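Long-range contacts in alpha-1,3-glucanase (Bacillus circulans, PDB 5ZRU), which hydrolyses alpha-1,3-glucan as a glycoside hydrolase of family GH87, this chain being its catalytic unit, with calcium and zinc ions bound: residues T421-V426 / S454-I459; R366-R371 / S397-E402; N243-M248 / F271-Q276. All blocks are in the same frame, centred on the assembly; numbering follows the deposited sequence.

Interaction 1: T421-V426 / S454-I459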
ATOM      1  N   THR A 421       7.189  -9.235 -10.431  1.00  9.59           N
ATOM      2  CA  THR A 421       6.875 -10.651 -10.600  1.00  8.07           C
ATOM      3  C   THR A 421       6.355 -11.248  -9.299  1.00  9.42           C
ATOM      4  O   THR A 421       6.681 -10.783  -8.208  1.00  9.04           O
ATOM      5  CB  THR A 421       8.096 -11.471 -11.063  1.00 11.16           C
ATOM      6  OG1 THR A 421       9.009 -11.611  -9.969  1.00 13.46           O
ATOM      7  CG2 THR A 421       8.815 -10.807 -12.238  1.00 11.37           C
ATOM      8  N   HIS A 422       5.553 -12.301  -9.428  1.00  7.93           N
ATOM      9  CA  HIS A 422       5.107 -13.099  -8.283  1.00  8.78           C
ATOM     10  C   HIS A 422       4.281 -12.275  -7.297  1.00  9.82           C
ATOM     11  O   HIS A 422       4.351 -12.468  -6.084  1.00  9.84           O
ATOM     12  CB  HIS A 422       6.301 -13.769  -7.600  1.00 11.25           C
ATOM     13  CG  HIS A 422       6.992 -14.760  -8.488  1.00 11.94           C
ATOM     14  ND1 HIS A 422       8.051 -14.419  -9.302  1.00 18.33           N
ATOM     15  CD2 HIS A 422       6.722 -16.062  -8.746  1.00  9.98           C
ATOM     16  CE1 HIS A 422       8.424 -15.476  -9.999  1.00 12.00           C
ATOM     17  NE2 HIS A 422       7.641 -16.488  -9.676  1.00 13.48           N
ATOM     18  N   ASN A 423       3.455 -11.380  -7.820  1.00  9.05           N
ATOM     19  CA  ASN A 423       2.634 -10.529  -6.977  1.00  8.94           C
ATOM     20  C   ASN A 423       1.192 -11.013  -6.964  1.00  8.44           C
ATOM     21  O   ASN A 423       0.739 -11.742  -7.853  1.00  9.18           O
ATOM     22  CB  ASN A 423       2.697  -9.075  -7.452  1.00  8.62           C
ATOM     23  CG  ASN A 423       4.083  -8.497  -7.330  1.00 10.46           C
ATOM     24  OD1 ASN A 423       4.659  -8.475  -6.242  1.00  9.42           O
ATOM     25  ND2 ASN A 423       4.634  -8.032  -8.450  1.00  6.24           N
ATOM     26  N   LEU A 424       0.477 -10.600  -5.924  1.00  9.37           N
ATOM     27  CA  LEU A 424      -0.956 -10.830  -5.784  1.00  8.63           C
ATOM     28  C   LEU A 424      -1.591  -9.469  -5.561  1.00  9.50           C
ATOM     29  O   LEU A 424      -1.234  -8.765  -4.610  1.00 10.97           O
ATOM     30  CB  LEU A 424      -1.247 -11.783  -4.612  1.00  8.13           C
ATOM     31  CG  LEU A 424      -2.688 -12.047  -4.166  1.00 15.43           C
ATOM     32  CD1 LEU A 424      -3.508 -12.673  -5.293  1.00 11.19           C
ATOM     33  CD2 LEU A 424      -2.694 -12.949  -2.923  1.00 15.99           C
ATOM     34  N   ILE A 425      -2.491  -9.072  -6.458  1.00  8.54           N
ATOM     35  CA  ILE A 425      -3.039  -7.723  -6.455  1.00  8.22           C
ATOM     36  C   ILE A 425      -4.552  -7.851  -6.457  1.00  9.72           C
ATOM     37  O   ILE A 425      -5.124  -8.376  -7.420  1.00  9.82           O
ATOM     38  CB  ILE A 425      -2.553  -6.901  -7.664  1.00  9.89           C
ATOM     39  CG1 ILE A 425      -1.024  -6.979  -7.780  1.00  8.82           C
ATOM     40  CG2 ILE A 425      -2.973  -5.437  -7.500  1.00  6.85           C
ATOM     41  CD1 ILE A 425      -0.459  -6.347  -9.058  1.00  9.78           C
ATOM     42  N   VAL A 426      -5.201  -7.369  -5.390  1.00 10.16           N
ATOM     43  CA  VAL A 426      -6.604  -7.686  -5.120  1.00 10.11           C
ATOM     44  C   VAL A 426      -7.374  -6.428  -4.728  1.00 10.05           C
ATOM     45  O   VAL A 426      -6.898  -5.625  -3.920  1.00 12.81           O
ATOM     46  CB  VAL A 426      -6.726  -8.742  -4.001  1.00 11.38           C
ATOM     47  CG1 VAL A 426      -8.188  -9.188  -3.826  1.00 13.20           C
ATOM     48  CG2 VAL A 426      -5.835  -9.935  -4.290  1.00 13.29           C
ATOM     49  N   SER A 454       5.359 -10.595 -14.506  1.00  9.87           N
ATOM     50  CA  SER A 454       5.145 -12.027 -14.653  1.00  9.95           C
ATOM     51  C   SER A 454       4.588 -12.630 -13.379  1.00 11.57           C
ATOM     52  O   SER A 454       4.686 -12.052 -12.291  1.00  9.02           O
ATOM     53  CB  SER A 454       6.434 -12.768 -15.030  1.00 12.73           C
ATOM     54  OG  SER A 454       7.223 -12.993 -13.872  1.00 14.15           O
ATOM     55  N   ASP A 455       3.999 -13.811 -13.550  1.00  7.54           N
ATOM     56  CA  ASP A 455       3.662 -14.712 -12.458  1.00  9.98           C
ATOM     57  C   ASP A 455       2.795 -14.012 -11.423  1.00  9.91           C
ATOM     58  O   ASP A 455       3.108 -13.980 -10.236  1.00 10.35           O
ATOM     59  CB  ASP A 455       4.940 -15.285 -11.839  1.00  9.75           C
ATOM     60  CG  ASP A 455       5.691 -16.168 -12.811  1.00 12.83           C
ATOM     61  OD1 ASP A 455       5.269 -17.330 -12.987  1.00 14.38           O
ATOM     62  OD2 ASP A 455       6.673 -15.691 -13.424  1.00 16.24           O
ATOM     63  N   THR A 456       1.697 -13.427 -11.882  1.00  9.05           N
ATOM     64  CA  THR A 456       0.959 -12.508 -11.026  1.00 10.11           C
ATOM     65  C   THR A 456      -0.529 -12.781 -11.147  1.00 11.10           C
ATOM     66  O   THR A 456      -1.032 -13.034 -12.243  1.00  9.77           O
ATOM     67  CB  THR A 456       1.290 -11.052 -11.384  1.00 10.38           C
ATOM     68  OG1 THR A 456       2.635 -10.761 -10.977  1.00 11.08           O
ATOM     69  CG2 THR A 456       0.332 -10.063 -10.697  1.00 11.27           C
ATOM     70  N   THR A 457      -1.219 -12.758 -10.010  1.00  8.38           N
ATOM     71  CA  THR A 457      -2.661 -12.948  -9.938  1.00  8.53           C
ATOM     72  C   THR A 457      -3.321 -11.628  -9.576  1.00 10.17           C
ATOM     73  O   THR A 457      -2.895 -10.955  -8.630  1.00  9.87           O
ATOM     74  CB  THR A 457      -3.018 -14.020  -8.908  1.00 10.20           C
ATOM     75  OG1 THR A 457      -2.461 -15.263  -9.339  1.00 11.20           O
ATOM     76  CG2 THR A 457      -4.539 -14.170  -8.764  1.00 11.93           C
ATOM     77  N   ILE A 458      -4.345 -11.262 -10.344  1.00 10.61           N
ATOM     78  CA  ILE A 458      -5.060 -10.001 -10.212  1.00  7.53           C
ATOM     79  C   ILE A 458      -6.522 -10.340  -9.998  1.00  9.45           C
ATOM     80  O   ILE A 458      -7.080 -11.152 -10.746  1.00 11.25           O
ATOM     81  CB  ILE A 458      -4.888  -9.127 -11.471  1.00  8.47           C
ATOM     82  CG1 ILE A 458      -3.438  -8.671 -11.618  1.00 10.86           C
ATOM     83  CG2 ILE A 458      -5.886  -7.972 -11.455  1.00 10.11           C
ATOM     84  CD1 ILE A 458      -3.095  -8.150 -13.028  1.00 11.11           C
ATOM     85  N   ILE A 459      -7.146  -9.731  -8.987  1.00 10.14           N
ATOM     86  CA  ILE A 459      -8.502 -10.103  -8.589  1.00  9.65           C
ATOM     87  C   ILE A 459      -9.324  -8.845  -8.326  1.00  9.54           C
ATOM     88  O   ILE A 459      -8.887  -7.956  -7.587  1.00  9.01           O
ATOM     89  CB  ILE A 459      -8.503 -11.008  -7.336  1.00 10.74           C
ATOM     90  CG1 ILE A 459      -7.667 -12.267  -7.568  1.00 10.24           C
ATOM     91  CG2 ILE A 459      -9.939 -11.402  -6.944  1.00 10.99           C
ATOM     92  CD1 ILE A 459      -7.570 -13.177  -6.335  1.00 12.95           C
TER
HETATM   93  O   HOH W   1       3.476  -7.995 -11.169  1.00 10.47           O

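Interaction 2: R366-R371 / S397-E402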
ATOM      1  N   ARG A 366      10.013  -6.304  -1.775  1.00  8.51           N
ATOM      2  CA  ARG A 366       9.660  -7.712  -1.874  1.00  7.61           C
ATOM      3  C   ARG A 366       9.078  -8.238  -0.569  1.00  7.87           C
ATOM      4  O   ARG A 366       9.326  -7.709   0.517  1.00  9.91           O
ATOM      5  CB  ARG A 366      10.856  -8.573  -2.303  1.00 11.18           C
ATOM      6  CG  ARG A 366      11.998  -8.615  -1.320  1.00  9.99           C
ATOM      7  CD  ARG A 366      13.194  -9.389  -1.908  1.00 13.66           C
ATOM      8  NE  ARG A 366      14.265  -9.504  -0.923  1.00 14.08           N
ATOM      9  CZ  ARG A 366      15.539  -9.746  -1.212  1.00 24.42           C
ATOM     10  NH1 ARG A 366      15.925  -9.896  -2.477  1.00 22.59           N
ATOM     11  NH2 ARG A 366      16.434  -9.823  -0.234  1.00 20.32           N
ATOM     12  N   ASN A 367       8.294  -9.302  -0.713  1.00  7.52           N
ATOM     13  CA  ASN A 367       7.630  -9.995   0.389  1.00  9.66           C
ATOM     14  C   ASN A 367       6.994  -9.027   1.379  1.00  7.61           C
ATOM     15  O   ASN A 367       7.195  -9.115   2.591  1.00  7.75           O
ATOM     16  CB  ASN A 367       8.582 -10.943   1.116  1.00 10.11           C
ATOM     17  CG  ASN A 367       7.829 -11.993   1.895  1.00  9.25           C
ATOM     18  OD1 ASN A 367       6.978 -12.681   1.343  1.00 11.77           O
ATOM     19  ND2 ASN A 367       8.091 -12.082   3.193  1.00 12.55           N
ATOM     20  N   SER A 368       6.180  -8.118   0.857  1.00  6.59           N
ATOM     21  CA  SER A 368       5.589  -7.078   1.683  1.00  7.51           C
ATOM     22  C   SER A 368       4.088  -6.983   1.440  1.00  8.89           C
ATOM     23  O   SER A 368       3.572  -7.371   0.390  1.00  8.96           O
ATOM     24  CB  SER A 368       6.255  -5.724   1.418  1.00  6.86           C
ATOM     25  OG  SER A 368       7.615  -5.742   1.843  1.00  7.54           O
ATOM     26  N   SER A 369       3.398  -6.471   2.453  1.00  8.15           N
ATOM     27  CA  SER A 369       1.963  -6.237   2.414  1.00  7.98           C
ATOM     28  C   SER A 369       1.759  -4.757   2.132  1.00  8.06           C
ATOM     29  O   SER A 369       2.169  -3.916   2.936  1.00  9.74           O
ATOM     30  CB  SER A 369       1.317  -6.639   3.745  1.00  8.23           C
ATOM     31  OG  SER A 369      -0.002  -6.108   3.871  1.00  9.26           O
ATOM     32  N   ILE A 370       1.171  -4.442   0.973  1.00  8.42           N
ATOM     33  CA  ILE A 370       0.983  -3.067   0.507  1.00  7.47           C
ATOM     34  C   ILE A 370      -0.524  -2.859   0.437  1.00  8.14           C
ATOM     35  O   ILE A 370      -1.161  -3.347  -0.496  1.00  9.22           O
ATOM     36  CB  ILE A 370       1.634  -2.835  -0.863  1.00  6.30           C
ATOM     37  CG1 ILE A 370       3.062  -3.418  -0.889  1.00  6.94           C
ATOM     38  CG2 ILE A 370       1.592  -1.336  -1.242  1.00  8.42           C
ATOM     39  CD1 ILE A 370       4.025  -2.754   0.082  1.00  8.00           C
ATOM     40  N   ARG A 371      -1.116  -2.158   1.410  1.00  6.81           N
ATOM     41  CA  ARG A 371      -2.569  -2.227   1.550  1.00  8.13           C
ATOM     42  C   ARG A 371      -3.195  -0.861   1.791  1.00  7.67           C
ATOM     43  O   ARG A 371      -2.718  -0.098   2.633  1.00  8.38           O
ATOM     44  CB  ARG A 371      -2.962  -3.180   2.697  1.00  7.58           C
ATOM     45  CG  ARG A 371      -4.466  -3.415   2.799  1.00  9.56           C
ATOM     46  CD  ARG A 371      -4.824  -4.316   3.991  1.00 11.80           C
ATOM     47  NE  ARG A 371      -4.282  -5.660   3.863  1.00 15.24           N
ATOM     48  CZ  ARG A 371      -4.023  -6.475   4.886  1.00 11.87           C
ATOM     49  NH1 ARG A 371      -4.222  -6.084   6.142  1.00 10.92           N
ATOM     50  NH2 ARG A 371      -3.531  -7.679   4.648  1.00 10.95           N
ATOM     51  N   SER A 397       8.545  -7.544  -6.280  1.00  8.31           N
ATOM     52  CA  SER A 397       8.234  -8.961  -6.422  1.00 10.31           C
ATOM     53  C   SER A 397       7.785  -9.575  -5.106  1.00  8.97           C
ATOM     54  O   SER A 397       8.206  -9.156  -4.030  1.00  8.34           O
ATOM     55  CB  SER A 397       9.439  -9.743  -6.984  1.00 11.85           C
ATOM     56  OG  SER A 397       9.660  -9.360  -8.338  1.00 14.10           O
ATOM     57  N   TYR A 398       6.922 -10.589  -5.219  1.00  8.14           N
ATOM     58  CA  TYR A 398       6.447 -11.367  -4.068  1.00  9.60           C
ATOM     59  C   TYR A 398       5.720 -10.490  -3.054  1.00  9.88           C
ATOM     60  O   TYR A 398       5.878 -10.653  -1.845  1.00  8.82           O
ATOM     61  CB  TYR A 398       7.592 -12.129  -3.398  1.00 11.05           C
ATOM     62  CG  TYR A 398       8.156 -13.219  -4.287  1.00 10.61           C
ATOM     63  CD1 TYR A 398       7.530 -14.457  -4.379  1.00 10.17           C
ATOM     64  CD2 TYR A 398       9.300 -12.996  -5.047  1.00 11.88           C
ATOM     65  CE1 TYR A 398       8.039 -15.457  -5.201  1.00 11.72           C
ATOM     66  CE2 TYR A 398       9.815 -13.989  -5.868  1.00 11.92           C
ATOM     67  CZ  TYR A 398       9.178 -15.206  -5.945  1.00 15.16           C
ATOM     68  OH  TYR A 398       9.705 -16.178  -6.765  1.00 18.26           O
ATOM     69  N   ASN A 399       4.887  -9.579  -3.542  1.00  8.05           N
ATOM     70  CA  ASN A 399       4.114  -8.698  -2.679  1.00  8.95           C
ATOM     71  C   ASN A 399       2.630  -9.003  -2.808  1.00 10.56           C
ATOM     72  O   ASN A 399       2.169  -9.489  -3.844  1.00  9.22           O
ATOM     73  CB  ASN A 399       4.359  -7.229  -3.030  1.00  8.36           C
ATOM     74  CG  ASN A 399       5.814  -6.854  -2.921  1.00  9.34           C
ATOM     75  OD1 ASN A 399       6.394  -6.918  -1.836  1.00  8.00           O
ATOM     76  ND2 ASN A 399       6.430  -6.494  -4.054  1.00  9.96           N
ATOM     77  N   THR A 400       1.893  -8.727  -1.736  1.00  8.18           N
ATOM     78  CA  THR A 400       0.438  -8.778  -1.740  1.00  7.99           C
ATOM     79  C   THR A 400      -0.073  -7.351  -1.611  1.00  9.77           C
ATOM     80  O   THR A 400       0.161  -6.692  -0.592  1.00  9.46           O
ATOM     81  CB  THR A 400      -0.099  -9.656  -0.611  1.00 10.95           C
ATOM     82  OG1 THR A 400       0.356 -11.001  -0.808  1.00  9.28           O
ATOM     83  CG2 THR A 400      -1.614  -9.638  -0.615  1.00  9.66           C
ATOM     84  N   ILE A 401      -0.759  -6.885  -2.646  1.00  9.72           N
ATOM     85  CA  ILE A 401      -1.111  -5.481  -2.811  1.00  7.63           C
ATOM     86  C   ILE A 401      -2.630  -5.418  -2.867  1.00 10.16           C
ATOM     87  O   ILE A 401      -3.238  -5.816  -3.868  1.00 11.35           O
ATOM     88  CB  ILE A 401      -0.465  -4.886  -4.069  1.00  7.13           C
ATOM     89  CG1 ILE A 401       1.050  -5.124  -3.997  1.00  7.55           C
ATOM     90  CG2 ILE A 401      -0.805  -3.389  -4.207  1.00  8.22           C
ATOM     91  CD1 ILE A 401       1.791  -4.818  -5.261  1.00 12.37           C
ATOM     92  N   GLU A 402      -3.241  -4.913  -1.798  1.00  9.95           N
ATOM     93  CA  GLU A 402      -4.679  -5.012  -1.584  1.00 10.00           C
ATOM     94  C   GLU A 402      -5.289  -3.645  -1.309  1.00  8.37           C
ATOM     95  O   GLU A 402      -4.664  -2.787  -0.687  1.00  9.68           O
ATOM     96  CB  GLU A 402      -4.984  -5.933  -0.397  1.00 11.87           C
ATOM     97  CG  GLU A 402      -4.568  -7.397  -0.589  1.00 10.38           C
ATOM     98  CD  GLU A 402      -4.454  -8.139   0.728  1.00 13.61           C
ATOM     99  OE1 GLU A 402      -3.864  -7.577   1.683  1.00 12.04           O
ATOM    100  OE2 GLU A 402      -4.955  -9.281   0.821  1.00 12.67           O
TER
HETATM  101  O   HOH W   2      -1.406  -6.502   1.725  1.00 14.36           O

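Interaction 3: N243-M248 / F271-Q276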
ATOM      1  N   ASN A 243      27.669   7.977   6.977  1.00 12.94           N
ATOM      2  CA  ASN A 243      28.210   6.906   6.148  1.00 14.27           C
ATOM      3  C   ASN A 243      27.374   5.643   6.306  1.00 13.79           C
ATOM      4  O   ASN A 243      26.612   5.291   5.406  1.00 14.26           O
ATOM      5  CB  ASN A 243      29.682   6.636   6.498  1.00 15.68           C
ATOM      6  CG  ASN A 243      30.627   7.713   5.960  1.00 19.22           C
ATOM      7  OD1 ASN A 243      30.454   8.208   4.849  1.00 18.15           O
ATOM      8  ND2 ASN A 243      31.634   8.069   6.749  1.00 22.49           N
ATOM      9  N   ASN A 244      27.496   4.955   7.440  1.00 13.38           N
ATOM     10  CA  ASN A 244      26.745   3.730   7.676  1.00 13.77           C
ATOM     11  C   ASN A 244      26.027   3.804   9.014  1.00 12.78           C
ATOM     12  O   ASN A 244      26.569   4.333   9.989  1.00 13.84           O
ATOM     13  CB  ASN A 244      27.671   2.503   7.645  1.00 13.98           C
ATOM     14  CG  ASN A 244      28.483   2.423   6.368  1.00 15.14           C
ATOM     15  OD1 ASN A 244      27.937   2.171   5.294  1.00 13.21           O
ATOM     16  ND2 ASN A 244      29.802   2.621   6.478  1.00 13.58           N
ATOM     17  N   ILE A 245      24.816   3.263   9.077  1.00 11.60           N
ATOM     18  CA  ILE A 245      24.106   3.240  10.352  1.00 11.33           C
ATOM     19  C   ILE A 245      23.124   2.078  10.358  1.00 12.20           C
ATOM     20  O   ILE A 245      22.489   1.771   9.344  1.00 12.72           O
ATOM     21  CB  ILE A 245      23.418   4.596  10.649  1.00 13.24           C
ATOM     22  CG1 ILE A 245      22.888   4.619  12.090  1.00 12.92           C
ATOM     23  CG2 ILE A 245      22.303   4.912   9.627  1.00 10.87           C
ATOM     24  CD1 ILE A 245      22.398   5.997  12.540  1.00 13.37           C
ATOM     25  N   THR A 246      23.036   1.409  11.504  1.00 10.11           N
ATOM     26  CA  THR A 246      22.058   0.360  11.740  1.00 10.40           C
ATOM     27  C   THR A 246      21.145   0.789  12.877  1.00  9.32           C
ATOM     28  O   THR A 246      21.624   1.159  13.954  1.00 11.60           O
ATOM     29  CB  THR A 246      22.750  -0.963  12.066  1.00 12.44           C
ATOM     30  OG1 THR A 246      23.522  -1.367  10.931  1.00 12.35           O
ATOM     31  CG2 THR A 246      21.719  -2.053  12.398  1.00 11.29           C
ATOM     32  N   ILE A 247      19.837   0.761  12.628  1.00  8.25           N
ATOM     33  CA  ILE A 247      18.830   1.134  13.618  1.00 10.04           C
ATOM     34  C   ILE A 247      17.836  -0.011  13.711  1.00  8.75           C
ATOM     35  O   ILE A 247      17.225  -0.386  12.704  1.00  9.78           O
ATOM     36  CB  ILE A 247      18.107   2.435  13.240  1.00  9.52           C
ATOM     37  CG1 ILE A 247      19.120   3.581  13.083  1.00 11.03           C
ATOM     38  CG2 ILE A 247      16.985   2.734  14.250  1.00  9.77           C
ATOM     39  CD1 ILE A 247      18.553   4.795  12.356  1.00 12.17           C
ATOM     40  N   MET A 248      17.679  -0.577  14.903  1.00  7.22           N
ATOM     41  CA  MET A 248      16.852  -1.765  15.054  1.00  8.51           C
ATOM     42  C   MET A 248      15.970  -1.629  16.282  1.00  9.38           C
ATOM     43  O   MET A 248      16.464  -1.299  17.364  1.00  9.88           O
ATOM     44  CB  MET A 248      17.704  -3.039  15.179  1.00 10.61           C
ATOM     45  CG  MET A 248      16.878  -4.330  15.116  1.00  8.34           C
ATOM     46  SD  MET A 248      17.839  -5.803  15.559  1.00 15.71           S
ATOM     47  CE  MET A 248      17.962  -5.590  17.329  1.00 11.21           C
ATOM     48  N   PHE A 271      16.309  10.354   5.844  1.00 11.90           N
ATOM     49  CA  PHE A 271      17.664   9.807   5.836  1.00 12.51           C
ATOM     50  C   PHE A 271      18.593  10.702   5.025  1.00 12.41           C
ATOM     51  O   PHE A 271      18.258  11.097   3.902  1.00 10.12           O
ATOM     52  CB  PHE A 271      17.700   8.406   5.224  1.00  8.60           C
ATOM     53  CG  PHE A 271      17.003   7.336   6.031  1.00 10.71           C
ATOM     54  CD1 PHE A 271      17.403   7.036   7.328  1.00  9.50           C
ATOM     55  CD2 PHE A 271      15.993   6.577   5.450  1.00 12.91           C
ATOM     56  CE1 PHE A 271      16.787   6.024   8.044  1.00 10.97           C
ATOM     57  CE2 PHE A 271      15.365   5.568   6.159  1.00 12.75           C
ATOM     58  CZ  PHE A 271      15.761   5.292   7.461  1.00 12.74           C
ATOM     59  N   ARG A 272      19.769  10.988   5.577  1.00 11.23           N
ATOM     60  CA  ARG A 272      20.860  11.643   4.847  1.00 12.94           C
ATOM     61  C   ARG A 272      22.076  10.724   4.931  1.00 12.38           C
ATOM     62  O   ARG A 272      23.031  10.987   5.669  1.00 13.82           O
ATOM     63  CB  ARG A 272      21.158  13.046   5.409  1.00 14.83           C
ATOM     64  CG  ARG A 272      19.977  14.001   5.348  1.00 15.46           C
ATOM     65  CD  ARG A 272      19.596  14.326   3.911  1.00 15.50           C
ATOM     66  NE  ARG A 272      18.474  15.261   3.846  1.00 13.69           N
ATOM     67  CZ  ARG A 272      17.877  15.638   2.717  1.00 17.33           C
ATOM     68  NH1 ARG A 272      18.288  15.153   1.550  1.00 11.32           N
ATOM     69  NH2 ARG A 272      16.865  16.498   2.756  1.00 16.96           N
ATOM     70  N   VAL A 273      22.008   9.620   4.193  1.00 12.21           N
ATOM     71  CA  VAL A 273      22.953   8.512   4.286  1.00 12.45           C
ATOM     72  C   VAL A 273      23.595   8.315   2.915  1.00 13.55           C
ATOM     73  O   VAL A 273      22.893   8.277   1.898  1.00 14.34           O
ATOM     74  CB  VAL A 273      22.243   7.223   4.746  1.00 10.90           C
ATOM     75  CG1 VAL A 273      23.176   6.013   4.658  1.00 12.57           C
ATOM     76  CG2 VAL A 273      21.684   7.391   6.172  1.00 10.20           C
ATOM     77  N   THR A 274      24.926   8.176   2.890  1.00 11.78           N
ATOM     78  CA  THR A 274      25.640   7.926   1.644  1.00 11.72           C
ATOM     79  C   THR A 274      26.144   6.503   1.512  1.00 14.34           C
ATOM     80  O   THR A 274      26.437   6.074   0.392  1.00 15.47           O
ATOM     81  CB  THR A 274      26.839   8.874   1.495  1.00 14.16           C
ATOM     82  OG1 THR A 274      27.704   8.740   2.628  1.00 16.49           O
ATOM     83  CG2 THR A 274      26.370  10.301   1.394  1.00 18.31           C
ATOM     84  N   GLY A 275      26.283   5.777   2.616  1.00 12.56           N
ATOM     85  CA  GLY A 275      26.675   4.389   2.545  1.00 11.85           C
ATOM     86  C   GLY A 275      25.486   3.480   2.768  1.00 12.57           C
ATOM     87  O   GLY A 275      24.482   3.584   2.066  1.00 16.59           O
ATOM     88  N   GLN A 276      25.573   2.596   3.752  1.00 11.16           N
ATOM     89  CA  GLN A 276      24.571   1.558   3.944  1.00 10.18           C
ATOM     90  C   GLN A 276      23.802   1.815   5.229  1.00 14.46           C
ATOM     91  O   GLN A 276      24.391   1.857   6.316  1.00 13.06           O
ATOM     92  CB  GLN A 276      25.215   0.177   3.982  1.00 13.92           C
ATOM     93  CG  GLN A 276      24.218  -0.939   4.210  1.00 12.11           C
ATOM     94  CD  GLN A 276      24.891  -2.285   4.312  1.00 16.61           C
ATOM     95  OE1 GLN A 276      25.714  -2.510   5.198  1.00 17.27           O
ATOM     96  NE2 GLN A 276      24.568  -3.181   3.387  1.00 15.36           N
TER
HETATM   97  O   HOH W   3      24.402  -0.276   8.460  1.00 27.86           O

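Interaction 1: T421-V426 / S454-I459
His422 and Asp455 stack flat on each other at the corner of two adjacent chain turns. Their ring and carboxylate planes are only 4° apart. CB of Asp455 sits over the middle of the imidazole, 3.7 Å from its centroid, as a CH-pi contact. Beside them, Ser454 O accepts two bonds from opposite faces of its plane. His422 N reaches it at 3.0 Å, and OG1 of Thr456 reaches it at 2.8 Å. In Thr456, OG1 lies anti to the carbonyl carbon (chi1 -70°), which turns it back toward this oxygen. The same OG1 takes a weak bond from Asn423 N and one from a water, which in turn accepts from ND2 of Asn423.

Beyond the corner the two chains run as parallel strands. Ile425 is gripped at both ends: its N donates to Thr457 O at 2.9 Å, and its O accepts from Ile459 N at 2.9 Å. Leu424, Val426, Thr457 and Ile459 share one face, where CG1 of Val426 packs 4.0 Å from CB of Ile459.

Further out, Tyr398 stacks on the His422 ring. OG1 of Thr421, paired with ND1 of His422 at 3.0 Å, also bonds Ser397, while OD1 of Asn423 bonds Asn399 N. In-register parallel strands laid coil over coil, here with Ile425 beside Ile458, are characteristic of the right-handed parallel beta-helix, the pectate-lyase-like fold of this domain.

Interaction 2: R366-R371 / S397-E402
Arg371 and Glu402 pair at one end of two parallel strands, on successive coils of the parallel beta-helix. The strand axes lie 4.6 Å apart at an angle of 11°.

Backbone bonds join the strands in register. Ile370 N donates to Thr400 O at 2.9 Å, and Ile370 O accepts from Glu402 N. Thr400 N donates to Ser368 O.

At the corner before the strands, a side chain takes over. OD1 of Asn399 accepts from Ser368 N at 3.0 Å, in its carbonyl plane and on a lone pair. ND2 of Asn399 is tied to Val365 O, so both ends of the amide are held. OG of Ser368 turns back to Arg366 O at 2.9 Å, approaching from above the carbonyl plane.

Apolar packing falls on the face of Ile370 and Ile401. These side chains lie side by side, with CB of Ile370 3.9 Å from CG1 of Ile401, and Leu378 packs against both.

The charges are on the other face. Arg371 also bridges Glu172 and Glu139, and OE2 of Glu402 bridges Arg20, so the pair belongs to a larger charged network. A bend at chi3 (-64°) brings NE of Arg371 round toward Glu402. NE and NH2 of Arg371 both grip OE1 of Glu402, at 2.9 and 3.0 Å. This oxygen lies in the guanidinium plane, and a water donates to it at 2.7 Å.

Interaction 3: N243-M248 / F271-Q276
Asn244 and Gln276 meet through a side-chain-to-backbone hydrogen bond. OD1 of Asn244 accepts from Gln276 N at 2.9 Å, with an N-H...O angle of 160°. CG of Asn244 lies anti to the carbonyl carbon (chi1 -54°), beside the backbone N, and OD1 extends from there toward segment 271-276. OD1 of Asn244 also touches CB of Gln276 at 3.6 Å.

Two backbone bonds flank it. Ile245 N donates to Gln276 O at 3.1 Å. Gly275 N makes a weak bond to Asn243 O at 2.9 Å, bent to 124°. A water donates to Gln276 O at 3.0 Å and also bonds OG1 of Thr246. The far end of Gln276 is held elsewhere, by NE2 bonding Asn308 O.

Apolar contact is slight: CG2 of Ile245 is 4.3 Å from CG2 of Val273. CG1 of Val273 also packs against a polar atom, Asn243 O, at 3.6 Å.

The first segment leads into strand 245-249, and the second leaves strand 269-273 on its way to strand 277-285, which holds the zinc ligand Asp278. The contact therefore joins two successive chain passes at a corner between beta-helix faces, as in pectate-lyase-like folds.

From the N terminus, interaction 3 comes first and closes a loop of 22 residues between its segments. Interaction 2 follows with 25, and interaction 1 with 27. The three are in series: none nests in or crosses another. Each brings together successive passes of the catalytic beta-helix. Interactions 1 and 2 are neighbours, with centres 9 Å apart. Strands 400-402 and 424-426 lie side by side, so the two contacts form four consecutive rows of the same face. Interaction 3 stands apart nearer the N-terminal end of the beta-helix, its centre 25 Å from that of interaction 2 and 33 Å from that of interaction 1.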